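Local coordinates for protein malate dehydrogenase (Entamoeba histolytica, PDB 3I0P) that probably catalyses the NAD-dependent interconversion of malate and oxaloacetate, as a member of the malate/L-lactate dehydrogenase family, and binds NAD, at residues Q20-V25 with R33-T38; F55-I60 with I349-E354; K219-N224 with A230-L235; N268-E273 with G278-G283. All coordinates share one frame; numbering follows the deposited sequence.

Contact 1 of 4, residues Q20-V25 with R33-T38; sequences QVLLKV and RMVRDT
L22 carries this contact from its side, reaching V35 and R36 of the facing helix with a single methyl group. Its CA-CB bond points at the other segment, and with CG beside the backbone N (chi1 -77°) the branch sends CD1 across to CG1 of V35, 3.8 Å away. The same CD1 lies 4.3 Å from CB of R36, at the foot of that side chain. The two segments belong to helices 11-24 and 29-45, two consecutive helices joined by a short connection, and F92 touches both L22 and V35 where they meet. The R36 side chain rests on M18 and Y19 of helix 11-24, and its NE forms a salt bridge with OD1 of D37, the next residue along, at 2.9 Å with an N-H...O angle of 163°. That oxygen lies in the guanidinium plane, and CG of R33 rests over one guanidinium face near its rim. Past L22 the chain leaves helical geometry at V25, and the carbonyl oxygen of L22 accepts a hydrogen bond from OG of S27.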
loop_
_atom_site.group_PDB
_atom_site.type_symbol
_atom_site.label_atom_id
_atom_site.label_comp_id
_atom_site.label_asym_id
_atom_site.label_seq_id
_atom_site.Cartn_x
_atom_site.Cartn_y
_atom_site.Cartn_z
ATOM N N GLN A 20 -34.172 12.100 -0.014
ATOM C CA GLN A 20 -35.315 12.768 0.611
ATOM C C GLN A 20 -35.191 12.781 2.135
ATOM O O GLN A 20 -35.441 13.805 2.769
ATOM C CB GLN A 20 -36.654 12.165 0.177
ATOM C CG GLN A 20 -36.971 12.249 -1.327
ATOM C CD GLN A 20 -37.024 13.670 -1.891
ATOM O OE1 GLN A 20 -37.467 14.615 -1.230
ATOM N NE2 GLN A 20 -36.585 13.812 -3.143
ATOM N N VAL A 21 -34.783 11.660 2.720
ATOM C CA VAL A 21 -34.629 11.592 4.172
ATOM C C VAL A 21 -33.520 12.536 4.678
ATOM O O VAL A 21 -33.630 13.120 5.772
ATOM C CB VAL A 21 -34.412 10.143 4.669
ATOM C CG1 VAL A 21 -34.261 10.108 6.186
ATOM C CG2 VAL A 21 -35.571 9.262 4.244
ATOM N N LEU A 22 -32.472 12.701 3.873
ATOM C CA LEU A 22 -31.369 13.591 4.228
ATOM C C LEU A 22 -31.785 15.058 4.167
ATOM O O LEU A 22 -31.319 15.871 4.962
ATOM C CB LEU A 22 -30.150 13.333 3.341
ATOM C CG LEU A 22 -29.292 12.105 3.653
ATOM C CD1 LEU A 22 -28.460 11.692 2.439
ATOM C CD2 LEU A 22 -28.406 12.367 4.867
ATOM N N LEU A 23 -32.661 15.391 3.222
ATOM C CA LEU A 23 -33.268 16.719 3.175
ATOM C C LEU A 23 -34.146 16.945 4.399
ATOM O O LEU A 23 -34.030 17.976 5.063
ATOM C CB LEU A 23 -34.096 16.901 1.911
ATOM C CG LEU A 23 -33.328 17.028 0.602
ATOM C CD1 LEU A 23 -34.292 17.096 -0.575
ATOM C CD2 LEU A 23 -32.408 18.243 0.637
ATOM N N LYS A 24 -34.997 15.968 4.706
ATOM C CA LYS A 24 -35.933 16.066 5.825
ATOM C C LYS A 24 -35.250 16.303 7.163
ATOM O O LYS A 24 -35.793 17.023 7.992
ATOM C CB LYS A 24 -36.833 14.834 5.910
ATOM C CG LYS A 24 -37.823 14.704 4.766
ATOM C CD LYS A 24 -38.931 15.746 4.819
ATOM C CE LYS A 24 -39.877 15.548 3.644
ATOM N NZ LYS A 24 -41.118 16.335 3.775
ATOM N N VAL A 25 -34.071 15.705 7.367
ATOM C CA VAL A 25 -33.300 15.900 8.614
ATOM C C VAL A 25 -32.371 17.114 8.545
ATOM O O VAL A 25 -31.490 17.284 9.391
ATOM C CB VAL A 25 -32.506 14.642 9.042
ATOM C CG1 VAL A 25 -33.451 13.468 9.278
ATOM C CG2 VAL A 25 -31.448 14.285 8.006
ATOM N N ARG A 33 -26.962 15.172 -1.864
ATOM C CA ARG A 33 -26.565 14.538 -3.117
ATOM C C ARG A 33 -25.200 13.849 -3.050
ATOM O O ARG A 33 -25.057 12.713 -3.501
ATOM C CB ARG A 33 -26.618 15.527 -4.285
ATOM C CG ARG A 33 -27.922 15.467 -5.062
ATOM C CD ARG A 33 -27.903 16.382 -6.271
ATOM N NE ARG A 33 -27.767 17.786 -5.901
ATOM C CZ ARG A 33 -26.842 18.609 -6.382
ATOM N NH1 ARG A 33 -25.951 18.191 -7.281
ATOM N NH2 ARG A 33 -26.821 19.875 -5.974
ATOM N N MET A 34 -24.211 14.528 -2.477
ATOM C CA MET A 34 -22.875 13.961 -2.357
ATOM C C MET A 34 -22.905 12.688 -1.513
ATOM O O MET A 34 -22.336 11.681 -1.902
ATOM C CB MET A 34 -21.889 14.983 -1.777
ATOM C CG MET A 34 -21.534 16.128 -2.728
ATOM S SD MET A 34 -20.320 17.251 -2.003
ATOM C CE MET A 34 -19.992 18.384 -3.352
ATOM N N VAL A 35 -23.613 12.741 -0.385
ATOM C CA VAL A 35 -23.720 11.632 0.565
ATOM C C VAL A 35 -24.484 10.438 0.008
ATOM O O VAL A 35 -24.050 9.294 0.171
ATOM C CB VAL A 35 -24.377 12.097 1.884
ATOM C CG1 VAL A 35 -24.764 10.916 2.786
ATOM C CG2 VAL A 35 -23.452 13.060 2.600
ATOM N N ARG A 36 -25.615 10.687 -0.646
ATOM C CA ARG A 36 -26.395 9.589 -1.174
ATOM C C ARG A 36 -25.683 8.932 -2.358
ATOM O O ARG A 36 -25.782 7.720 -2.524
ATOM C CB ARG A 36 -27.831 10.023 -1.508
ATOM C CG ARG A 36 -28.004 10.802 -2.794
ATOM C CD ARG A 36 -28.303 9.891 -3.968
ATOM N NE ARG A 36 -28.288 10.660 -5.208
ATOM C CZ ARG A 36 -29.353 11.261 -5.723
ATOM N NH1 ARG A 36 -30.521 11.178 -5.113
ATOM N NH2 ARG A 36 -29.257 11.943 -6.853
ATOM N N ASP A 37 -24.956 9.724 -3.155
ATOM C CA ASP A 37 -24.168 9.182 -4.272
ATOM C C ASP A 37 -23.124 8.181 -3.781
ATOM O O ASP A 37 -22.984 7.096 -4.346
ATOM C CB ASP A 37 -23.470 10.285 -5.065
ATOM C CG ASP A 37 -24.382 10.968 -6.073
ATOM O OD1 ASP A 37 -25.561 10.579 -6.225
ATOM O OD2 ASP A 37 -23.895 11.912 -6.731
ATOM N N THR A 38 -22.405 8.535 -2.718
ATOM C CA THR A 38 -21.357 7.644 -2.235
ATOM C C THR A 38 -21.933 6.526 -1.383
ATOM O O THR A 38 -21.329 5.462 -1.284
ATOM C CB THR A 38 -20.174 8.356 -1.503
ATOM O OG1 THR A 38 -20.129 7.945 -0.144
ATOM C CG2 THR A 38 -20.250 9.862 -1.581
#

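Contact 2 of 4, residues F55-I60 with I349-E354; sequences FKTVYI and INEMKE
K56 and E351 run past one another at a slant, aliphatic stem against aliphatic stem, with CD of K56 3.8 Å from CG of E351. They join two helices far apart in sequence, 55-64 near the start of the chain and 346-359 near its end, whose short segments make an angle of 55° with axes 10.5 Å apart at closest. A spacing this wide is bridged by long side chains and water. CG of K56 stands opposite the backbone N (chi1 -162°), which carries the chain out toward helix 346-359, where CE comes within 3.4 Å of OE1 of E354. The methyl CG2 of T57 meets the E351 carboxylate more loosely. Four waters lie between the two helices. Two of them accept from the backbone N of K56 and of T57 and lie 2.7 and 2.8 Å from OE1 of E351, to which they can donate, so this oxygen is probably linked to two successive amides. The ammonium end of K56 is positioned from within its own helix by a salt bridge to D61, and its bonds to the two waters that donate to E351 and E354 are weak. L355 packs on F55, K56 and I60 at the same junction. Within helix 55-64 the turn widens to pi type, and O of F55 accepts from N of Y59 at 3.2 Å and from N of I60.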
loop_
_atom_site.group_PDB
_atom_site.type_symbol
_atom_site.label_atom_id
_atom_site.label_comp_id
_atom_site.label_asym_id
_atom_site.label_seq_id
_atom_site.Cartn_x
_atom_site.Cartn_y
_atom_site.Cartn_z
ATOM N N PHE A 55 -27.649 3.092 6.666
ATOM C CA PHE A 55 -28.153 4.447 6.524
ATOM C C PHE A 55 -28.673 4.985 7.845
ATOM O O PHE A 55 -28.235 6.047 8.299
ATOM C CB PHE A 55 -29.256 4.483 5.460
ATOM C CG PHE A 55 -29.774 5.855 5.149
ATOM C CD1 PHE A 55 -28.904 6.884 4.802
ATOM C CD2 PHE A 55 -31.138 6.106 5.164
ATOM C CE1 PHE A 55 -29.383 8.152 4.500
ATOM C CE2 PHE A 55 -31.633 7.359 4.862
ATOM C CZ PHE A 55 -30.756 8.390 4.521
ATOM N N LYS A 56 -29.583 4.238 8.470
ATOM C CA LYS A 56 -30.221 4.691 9.699
ATOM C C LYS A 56 -29.259 4.874 10.886
ATOM O O LYS A 56 -29.207 5.960 11.481
ATOM C CB LYS A 56 -31.391 3.798 10.104
ATOM C CG LYS A 56 -32.302 4.507 11.087
ATOM C CD LYS A 56 -33.302 3.592 11.755
ATOM C CE LYS A 56 -33.807 4.232 13.057
ATOM N NZ LYS A 56 -32.832 4.104 14.183
ATOM N N THR A 57 -28.517 3.822 11.232
ATOM C CA THR A 57 -27.707 3.844 12.453
ATOM C C THR A 57 -26.416 4.655 12.331
ATOM O O THR A 57 -26.004 5.300 13.294
ATOM C CB THR A 57 -27.364 2.434 12.950
ATOM O OG1 THR A 57 -26.614 1.750 11.945
ATOM C CG2 THR A 57 -28.636 1.642 13.269
ATOM N N VAL A 58 -25.786 4.638 11.159
ATOM C CA VAL A 58 -24.471 5.271 11.007
ATOM C C VAL A 58 -24.561 6.734 10.561
ATOM O O VAL A 58 -23.627 7.515 10.769
ATOM C CB VAL A 58 -23.516 4.397 10.126
ATOM C CG1 VAL A 58 -22.207 5.104 9.801
ATOM C CG2 VAL A 58 -23.240 3.080 10.833
ATOM N N TYR A 59 -25.699 7.113 9.990
ATOM C CA TYR A 59 -25.877 8.482 9.510
ATOM C C TYR A 59 -27.061 9.221 10.150
ATOM O O TYR A 59 -26.852 10.223 10.844
ATOM C CB TYR A 59 -25.897 8.526 7.975
ATOM C CG TYR A 59 -24.627 7.934 7.402
ATOM C CD1 TYR A 59 -23.428 8.654 7.419
ATOM C CD2 TYR A 59 -24.604 6.628 6.892
ATOM C CE1 TYR A 59 -22.252 8.098 6.922
ATOM C CE2 TYR A 59 -23.428 6.072 6.393
ATOM C CZ TYR A 59 -22.262 6.816 6.405
ATOM O OH TYR A 59 -21.096 6.272 5.918
ATOM N N ILE A 60 -28.280 8.714 9.946
ATOM C CA ILE A 60 -29.490 9.385 10.436
ATOM C C ILE A 60 -29.508 9.497 11.965
ATOM O O ILE A 60 -29.661 10.587 12.505
ATOM C CB ILE A 60 -30.801 8.764 9.859
ATOM C CG1 ILE A 60 -30.726 8.654 8.320
ATOM C CG2 ILE A 60 -32.041 9.580 10.280
ATOM C CD1 ILE A 60 -30.447 9.969 7.578
ATOM N N ILE A 349 -35.340 -3.042 5.518
ATOM C CA ILE A 349 -36.685 -2.707 5.076
ATOM C C ILE A 349 -37.440 -1.998 6.193
ATOM O O ILE A 349 -38.064 -0.954 5.973
ATOM C CB ILE A 349 -37.467 -3.969 4.614
ATOM C CG1 ILE A 349 -36.775 -4.625 3.410
ATOM C CG2 ILE A 349 -38.919 -3.624 4.285
ATOM C CD1 ILE A 349 -36.634 -3.728 2.189
ATOM N N ASN A 350 -37.356 -2.563 7.396
ATOM C CA ASN A 350 -38.031 -2.009 8.566
ATOM C C ASN A 350 -37.444 -0.673 9.015
ATOM O O ASN A 350 -38.188 0.241 9.397
ATOM C CB ASN A 350 -38.099 -3.050 9.690
ATOM C CG ASN A 350 -38.981 -4.242 9.312
ATOM O OD1 ASN A 350 -39.984 -4.088 8.608
ATOM N ND2 ASN A 350 -38.604 -5.434 9.760
ATOM N N GLU A 351 -36.122 -0.542 8.930
ATOM C CA GLU A 351 -35.496 0.758 9.148
ATOM C C GLU A 351 -36.015 1.813 8.161
ATOM O O GLU A 351 -36.286 2.953 8.557
ATOM C CB GLU A 351 -33.977 0.663 9.063
ATOM C CG GLU A 351 -33.316 0.041 10.269
ATOM C CD GLU A 351 -31.836 -0.190 10.051
ATOM O OE1 GLU A 351 -31.349 0.085 8.937
ATOM O OE2 GLU A 351 -31.153 -0.647 10.988
ATOM N N MET A 352 -36.156 1.427 6.890
ATOM C CA MET A 352 -36.621 2.350 5.841
ATOM C C MET A 352 -38.058 2.792 6.094
ATOM O O MET A 352 -38.367 3.984 6.037
ATOM C CB MET A 352 -36.486 1.733 4.445
ATOM C CG MET A 352 -35.051 1.557 3.978
ATOM S SD MET A 352 -34.870 0.643 2.419
ATOM C CE MET A 352 -35.524 1.804 1.221
ATOM N N LYS A 353 -38.923 1.821 6.385
ATOM C CA LYS A 353 -40.320 2.079 6.747
ATOM C C LYS A 353 -40.427 3.078 7.898
ATOM O O LYS A 353 -41.209 4.026 7.830
ATOM C CB LYS A 353 -41.032 0.771 7.111
ATOM C CG LYS A 353 -41.589 -0.003 5.924
ATOM C CD LYS A 353 -41.889 -1.443 6.330
ATOM C CE LYS A 353 -43.115 -1.992 5.612
ATOM N NZ LYS A 353 -44.332 -1.164 5.915
ATOM N N GLU A 354 -39.619 2.873 8.934
ATOM C CA GLU A 354 -39.599 3.770 10.081
ATOM C C GLU A 354 -39.236 5.210 9.691
ATOM O O GLU A 354 -39.928 6.151 10.092
ATOM C CB GLU A 354 -38.664 3.241 11.163
ATOM C CG GLU A 354 -38.973 3.788 12.555
ATOM C CD GLU A 354 -37.921 3.411 13.605
ATOM O OE1 GLU A 354 -36.856 2.839 13.237
ATOM O OE2 GLU A 354 -38.166 3.692 14.805
HETATM O O HOH W 1 -30.588 2.088 7.265
HETATM O O HOH W 2 -35.433 5.151 15.868
HETATM O O HOH W 3 -32.406 0.757 13.440
HETATM O O HOH W 4 -28.883 1.139 9.735
#

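Contact 3 of 4, residues K219-N224 with A230-L235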
loop_
_atom_site.group_PDB
_atom_site.type_symbol
_atom_site.label_atom_id
_atom_site.label_comp_id
_atom_site.label_asym_id
_atom_site.label_seq_id
_atom_site.Cartn_x
_atom_site.Cartn_y
_atom_site.Cartn_z
ATOM N N LYS A 219 -19.893 -11.999 17.421
ATOM C CA LYS A 219 -20.384 -11.152 18.520
ATOM C C LYS A 219 -19.295 -10.819 19.546
ATOM O O LYS A 219 -19.285 -9.721 20.113
ATOM C CB LYS A 219 -21.612 -11.777 19.207
ATOM N N GLU A 220 -18.385 -11.767 19.767
ATOM C CA GLU A 220 -17.315 -11.620 20.757
ATOM C C GLU A 220 -16.410 -10.419 20.472
ATOM O O GLU A 220 -16.094 -9.640 21.382
ATOM C CB GLU A 220 -16.482 -12.899 20.850
ATOM C CG GLU A 220 -17.156 -14.051 21.612
ATOM C CD GLU A 220 -16.156 -15.108 22.095
ATOM O OE1 GLU A 220 -15.476 -15.744 21.247
ATOM O OE2 GLU A 220 -16.057 -15.300 23.330
ATOM N N LEU A 221 -16.008 -10.271 19.207
ATOM C CA LEU A 221 -15.203 -9.131 18.775
ATOM C C LEU A 221 -15.955 -7.808 18.929
ATOM O O LEU A 221 -15.442 -6.860 19.535
ATOM C CB LEU A 221 -14.751 -9.291 17.319
ATOM C CG LEU A 221 -14.056 -8.015 16.835
ATOM C CD1 LEU A 221 -12.559 -8.109 17.053
ATOM C CD2 LEU A 221 -14.389 -7.687 15.399
ATOM N N LEU A 222 -17.167 -7.761 18.378
ATOM C CA LEU A 222 -17.967 -6.537 18.344
ATOM C C LEU A 222 -18.242 -5.939 19.718
ATOM O O LEU A 222 -18.314 -4.716 19.863
ATOM C CB LEU A 222 -19.282 -6.781 17.613
ATOM C CG LEU A 222 -19.150 -7.039 16.115
ATOM C CD1 LEU A 222 -20.460 -7.558 15.562
ATOM C CD2 LEU A 222 -18.703 -5.767 15.388
ATOM N N GLU A 223 -18.392 -6.805 20.716
ATOM C CA GLU A 223 -18.727 -6.370 22.070
ATOM C C GLU A 223 -17.498 -6.008 22.891
ATOM O O GLU A 223 -17.558 -5.099 23.728
ATOM C CB GLU A 223 -19.537 -7.449 22.796
ATOM C CG GLU A 223 -21.045 -7.353 22.576
ATOM C CD GLU A 223 -21.786 -8.621 22.992
ATOM O OE1 GLU A 223 -22.820 -8.935 22.350
ATOM O OE2 GLU A 223 -21.333 -9.302 23.950
ATOM N N ASN A 224 -16.395 -6.722 22.643
ATOM C CA ASN A 224 -15.192 -6.618 23.465
ATOM C C ASN A 224 -14.133 -5.648 22.950
ATOM O O ASN A 224 -13.334 -5.135 23.743
ATOM C CB ASN A 224 -14.584 -8.003 23.697
ATOM C CG ASN A 224 -15.465 -8.895 24.565
ATOM O OD1 ASN A 224 -15.802 -8.542 25.693
ATOM N ND2 ASN A 224 -15.830 -10.057 24.042
ATOM N N ALA A 230 -10.773 -7.180 22.923
ATOM C CA ALA A 230 -10.644 -7.963 21.685
ATOM C C ALA A 230 -10.133 -7.057 20.571
ATOM O O ALA A 230 -10.160 -5.829 20.702
ATOM C CB ALA A 230 -11.967 -8.589 21.287
ATOM N N TYR A 231 -9.675 -7.657 19.474
ATOM C CA TYR A 231 -9.070 -6.893 18.384
ATOM C C TYR A 231 -9.010 -7.659 17.061
ATOM O O TYR A 231 -9.005 -8.896 17.048
ATOM C CB TYR A 231 -7.666 -6.427 18.790
ATOM C CG TYR A 231 -6.773 -7.540 19.295
ATOM C CD1 TYR A 231 -6.144 -8.419 18.404
ATOM C CD2 TYR A 231 -6.561 -7.722 20.658
ATOM C CE1 TYR A 231 -5.328 -9.444 18.858
ATOM C CE2 TYR A 231 -5.746 -8.751 21.126
ATOM C CZ TYR A 231 -5.129 -9.606 20.220
ATOM O OH TYR A 231 -4.316 -10.622 20.669
ATOM N N LEU A 232 -8.982 -6.910 15.958
ATOM C CA LEU A 232 -8.753 -7.458 14.613
ATOM C C LEU A 232 -7.252 -7.543 14.299
ATOM O O LEU A 232 -6.450 -6.770 14.833
ATOM C CB LEU A 232 -9.429 -6.575 13.569
ATOM C CG LEU A 232 -10.952 -6.530 13.474
ATOM C CD1 LEU A 232 -11.395 -5.167 13.013
ATOM C CD2 LEU A 232 -11.458 -7.590 12.532
ATOM N N HIS A 233 -6.876 -8.484 13.437
ATOM C CA HIS A 233 -5.480 -8.607 12.984
ATOM C C HIS A 233 -5.234 -7.804 11.715
ATOM O O HIS A 233 -6.145 -7.645 10.897
ATOM C CB HIS A 233 -5.101 -10.070 12.739
ATOM C CG HIS A 233 -5.170 -10.919 13.970
ATOM N ND1 HIS A 233 -4.307 -10.758 15.035
ATOM C CD2 HIS A 233 -6.010 -11.924 14.313
ATOM C CE1 HIS A 233 -4.610 -11.633 15.976
ATOM N NE2 HIS A 233 -5.638 -12.352 15.562
ATOM N N PRO A 234 -4.001 -7.303 11.537
ATOM C CA PRO A 234 -3.655 -6.661 10.270
ATOM C C PRO A 234 -3.590 -7.683 9.137
ATOM O O PRO A 234 -3.508 -8.888 9.395
ATOM C CB PRO A 234 -2.248 -6.102 10.531
ATOM C CG PRO A 234 -2.027 -6.208 12.013
ATOM C CD PRO A 234 -2.857 -7.349 12.460
ATOM N N LEU A 235 -3.634 -7.211 7.893
ATOM C CA LEU A 235 -3.279 -8.069 6.760
ATOM C C LEU A 235 -1.898 -8.723 7.017
ATOM O O LEU A 235 -0.905 -8.040 7.294
ATOM C CB LEU A 235 -3.317 -7.287 5.444
ATOM C CG LEU A 235 -2.837 -7.951 4.149
ATOM C CD1 LEU A 235 -3.715 -9.132 3.741
ATOM C CD2 LEU A 235 -2.747 -6.929 3.023
#
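Apolar packing dominates where helix 219-224 lies against strand 230-232. L221 meets the strand with both methyls: with CG opposite its backbone N (chi1 173°), CD1 lies 3.6 Å from the carbonyl carbon of Y231, against the strand's main chain, while CD2 meets CD2 of L232 at 4.1 Å. The L221 and L232 side chains cross at about a right angle, and F192 of helix 189-197 touches both. Nearer the helix end, CB of A230 fits against CB of N224 at 3.6 Å and also approaches CA of L221, consistent with the close segment-axis distance of 7.2 Å.

Polar bonding across the pair is slight. N of A230 donates to O of N224 in a weak hydrogen bond of 3.4 Å, bent to 123°. A firmer bond stays inside the helix, where ND2 of N224 donates to O of E220 at 2.7 Å; that carbonyl also receives the backbone N of N224, so N224 grips it twice. The strand pairs antiparallel with 207-209, to which Y231 is hydrogen-bonded through S208, and the Y231 hydroxyl is bonded to D157. Y231 also packs on L317 of the second subunit.

Helix and strand are thus held chiefly by hydrocarbon surfaces, while backbone bonds to S208, S150 and A152 tie the strand to its other neighbours.

Contact 4 of 4, residues N268-E273 with G278-G283; sequences NHIEEE and GKFSLG
One water, gripped by three backbone groups, stitches the helix to the chain that follows it: it donates to O of I270 at 2.6 Å and to O of K279 at 3.0 Å, and accepts from N of S281 at 2.8 Å. It thereby joins the two segments where no direct hydrogen bond links them. Beside it I270 supplies the apolar part of the contact. Its CD1 lies 3.6 Å from CD2 of L282, its CG2 approaches the same methyl, and its CG1 passes O of S281. CG2 also reaches CD1 of F280 at the edge of the ring, 3.9 Å away and close to the ring plane. Both F280 and L282 cross I270 at about a right angle.

E271 starts away from 278-283, yet a bend at its second torsion (chi2 59°) swings the carboxylate back, and OE1 reaches the F280 edge 3.3 Å from CE1, with carboxylate and ring planes 57° apart. The stronger partner of that oxygen is R148, which makes a salt bridge with it and so helps fix where the carboxylate sits. At the other end of the segment, E273 is paired with K276, and K279 bonds through NZ to N90.

G278, the first residue past the helix, has positive phi, and the chain then runs into strand 282-290, a central strand of the mixed seven-stranded sheet. The whole is a helix-to-strand connection, with the L282 side chain about 6 Å from a bound NAD.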
loop_
_atom_site.group_PDB
_atom_site.type_symbol
_atom_site.label_atom_id
_atom_site.label_comp_id
_atom_site.label_asym_id
_atom_site.label_seq_id
_atom_site.Cartn_x
_atom_site.Cartn_y
_atom_site.Cartn_z
ATOM N N ASN A 268 -6.243 5.784 19.473
ATOM C CA ASN A 268 -7.146 5.855 20.633
ATOM C C ASN A 268 -7.858 7.203 20.846
ATOM O O ASN A 268 -8.911 7.240 21.472
ATOM C CB ASN A 268 -6.409 5.434 21.919
ATOM C CG ASN A 268 -5.267 6.395 22.295
ATOM O OD1 ASN A 268 -4.394 6.711 21.475
ATOM N ND2 ASN A 268 -5.269 6.853 23.543
ATOM N N HIS A 269 -7.294 8.296 20.330
ATOM C CA HIS A 269 -7.898 9.625 20.504
ATOM C C HIS A 269 -9.235 9.793 19.792
ATOM O O HIS A 269 -10.036 10.630 20.183
ATOM C CB HIS A 269 -6.945 10.737 20.075
ATOM C CG HIS A 269 -5.661 10.760 20.845
ATOM N ND1 HIS A 269 -5.499 11.490 22.003
ATOM C CD2 HIS A 269 -4.477 10.140 20.621
ATOM C CE1 HIS A 269 -4.269 11.324 22.456
ATOM N NE2 HIS A 269 -3.628 10.510 21.635
ATOM N N ILE A 270 -9.484 9.016 18.744
ATOM C CA ILE A 270 -10.765 9.111 18.049
ATOM C C ILE A 270 -11.918 8.786 19.018
ATOM O O ILE A 270 -12.804 9.620 19.228
ATOM C CB ILE A 270 -10.818 8.247 16.751
ATOM C CG1 ILE A 270 -9.811 8.770 15.722
ATOM C CG2 ILE A 270 -12.221 8.275 16.155
ATOM C CD1 ILE A 270 -9.421 7.791 14.635
ATOM N N GLU A 271 -11.877 7.594 19.616
ATOM C CA GLU A 271 -12.884 7.156 20.576
ATOM C C GLU A 271 -12.897 8.017 21.842
ATOM O O GLU A 271 -13.968 8.417 22.321
ATOM C CB GLU A 271 -12.685 5.678 20.916
ATOM C CG GLU A 271 -13.540 5.137 22.071
ATOM C CD GLU A 271 -15.045 5.264 21.837
ATOM O OE1 GLU A 271 -15.501 5.148 20.673
ATOM O OE2 GLU A 271 -15.778 5.467 22.831
ATOM N N GLU A 272 -11.709 8.311 22.369
ATOM C CA GLU A 272 -11.561 9.142 23.571
ATOM C C GLU A 272 -12.199 10.524 23.442
ATOM O O GLU A 272 -12.877 10.976 24.369
ATOM C CB GLU A 272 -10.092 9.254 23.986
ATOM C CG GLU A 272 -9.574 7.992 24.669
ATOM C CD GLU A 272 -8.078 8.022 24.965
ATOM O OE1 GLU A 272 -7.475 9.123 25.011
ATOM O OE2 GLU A 272 -7.509 6.924 25.164
ATOM N N GLU A 273 -11.985 11.183 22.301
ATOM C CA GLU A 273 -12.574 12.502 22.046
ATOM C C GLU A 273 -14.080 12.435 21.729
ATOM O O GLU A 273 -14.790 13.431 21.916
ATOM C CB GLU A 273 -11.825 13.258 20.941
ATOM C CG GLU A 273 -10.378 13.592 21.254
ATOM C CD GLU A 273 -10.207 14.477 22.481
ATOM O OE1 GLU A 273 -10.586 15.667 22.428
ATOM O OE2 GLU A 273 -9.672 13.979 23.495
ATOM N N GLY A 278 -18.968 13.837 22.020
ATOM C CA GLY A 278 -20.139 13.203 21.426
ATOM C C GLY A 278 -20.010 12.874 19.944
ATOM O O GLY A 278 -20.908 12.265 19.378
ATOM N N LYS A 279 -18.888 13.259 19.329
ATOM C CA LYS A 279 -18.686 13.158 17.880
ATOM C C LYS A 279 -17.397 12.404 17.509
ATOM O O LYS A 279 -16.329 12.694 18.062
ATOM C CB LYS A 279 -18.620 14.563 17.272
ATOM C CG LYS A 279 -19.771 15.495 17.654
ATOM C CD LYS A 279 -19.434 16.938 17.330
ATOM C CE LYS A 279 -20.583 17.871 17.676
ATOM N NZ LYS A 279 -20.604 19.035 16.727
ATOM N N PHE A 280 -17.497 11.449 16.575
ATOM C CA PHE A 280 -16.314 10.797 15.988
ATOM C C PHE A 280 -15.657 11.731 14.995
ATOM O O PHE A 280 -16.201 11.958 13.917
ATOM C CB PHE A 280 -16.667 9.483 15.288
ATOM C CG PHE A 280 -17.005 8.362 16.234
ATOM C CD1 PHE A 280 -16.007 7.743 16.992
ATOM C CD2 PHE A 280 -18.318 7.925 16.370
ATOM C CE1 PHE A 280 -16.315 6.708 17.869
ATOM C CE2 PHE A 280 -18.641 6.895 17.240
ATOM C CZ PHE A 280 -17.642 6.278 17.991
ATOM N N SER A 281 -14.492 12.272 15.365
ATOM C CA SER A 281 -13.763 13.211 14.518
ATOM C C SER A 281 -12.521 12.523 13.947
ATOM O O SER A 281 -11.667 12.056 14.700
ATOM C CB SER A 281 -13.421 14.475 15.303
ATOM O OG SER A 281 -12.678 15.405 14.537
ATOM N N LEU A 282 -12.452 12.475 12.610
ATOM C CA LEU A 282 -11.519 11.620 11.843
ATOM C C LEU A 282 -10.732 12.415 10.804
ATOM O O LEU A 282 -11.083 13.553 10.481
ATOM C CB LEU A 282 -12.302 10.553 11.071
ATOM C CG LEU A 282 -13.123 9.479 11.768
ATOM C CD1 LEU A 282 -13.969 8.773 10.740
ATOM C CD2 LEU A 282 -12.246 8.487 12.455
ATOM N N GLY A 283 -9.694 11.788 10.255
ATOM C CA GLY A 283 -8.960 12.346 9.132
ATOM C C GLY A 283 -9.072 11.500 7.871
ATOM O O GLY A 283 -9.433 10.307 7.935
HETATM O O HOH W 5 -13.461 11.702 17.896
#

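Overall arrangement
Contacts 1 and 2 are direct neighbours, their centres 13 Å apart: V21 and L22 of contact 1 pack on F55 and I60 of contact 2, with CB of V21 3.9 Å from CE2 of F55. Helix 55-64 thus stands between helix 11-24 and, through contact 2, helix 346-359. Contacts 3 and 4 fall within the long chain span that contact 2 closes and touch neither each other nor the helical pair; their centres are 19 Å apart. They lie nearer the cofactor, with the side chains of L282 and L232 about 6 and 8 Å from a bound NAD, against about 12 Å for V35 in contact 1 and 13 Å for T57 in contact 2.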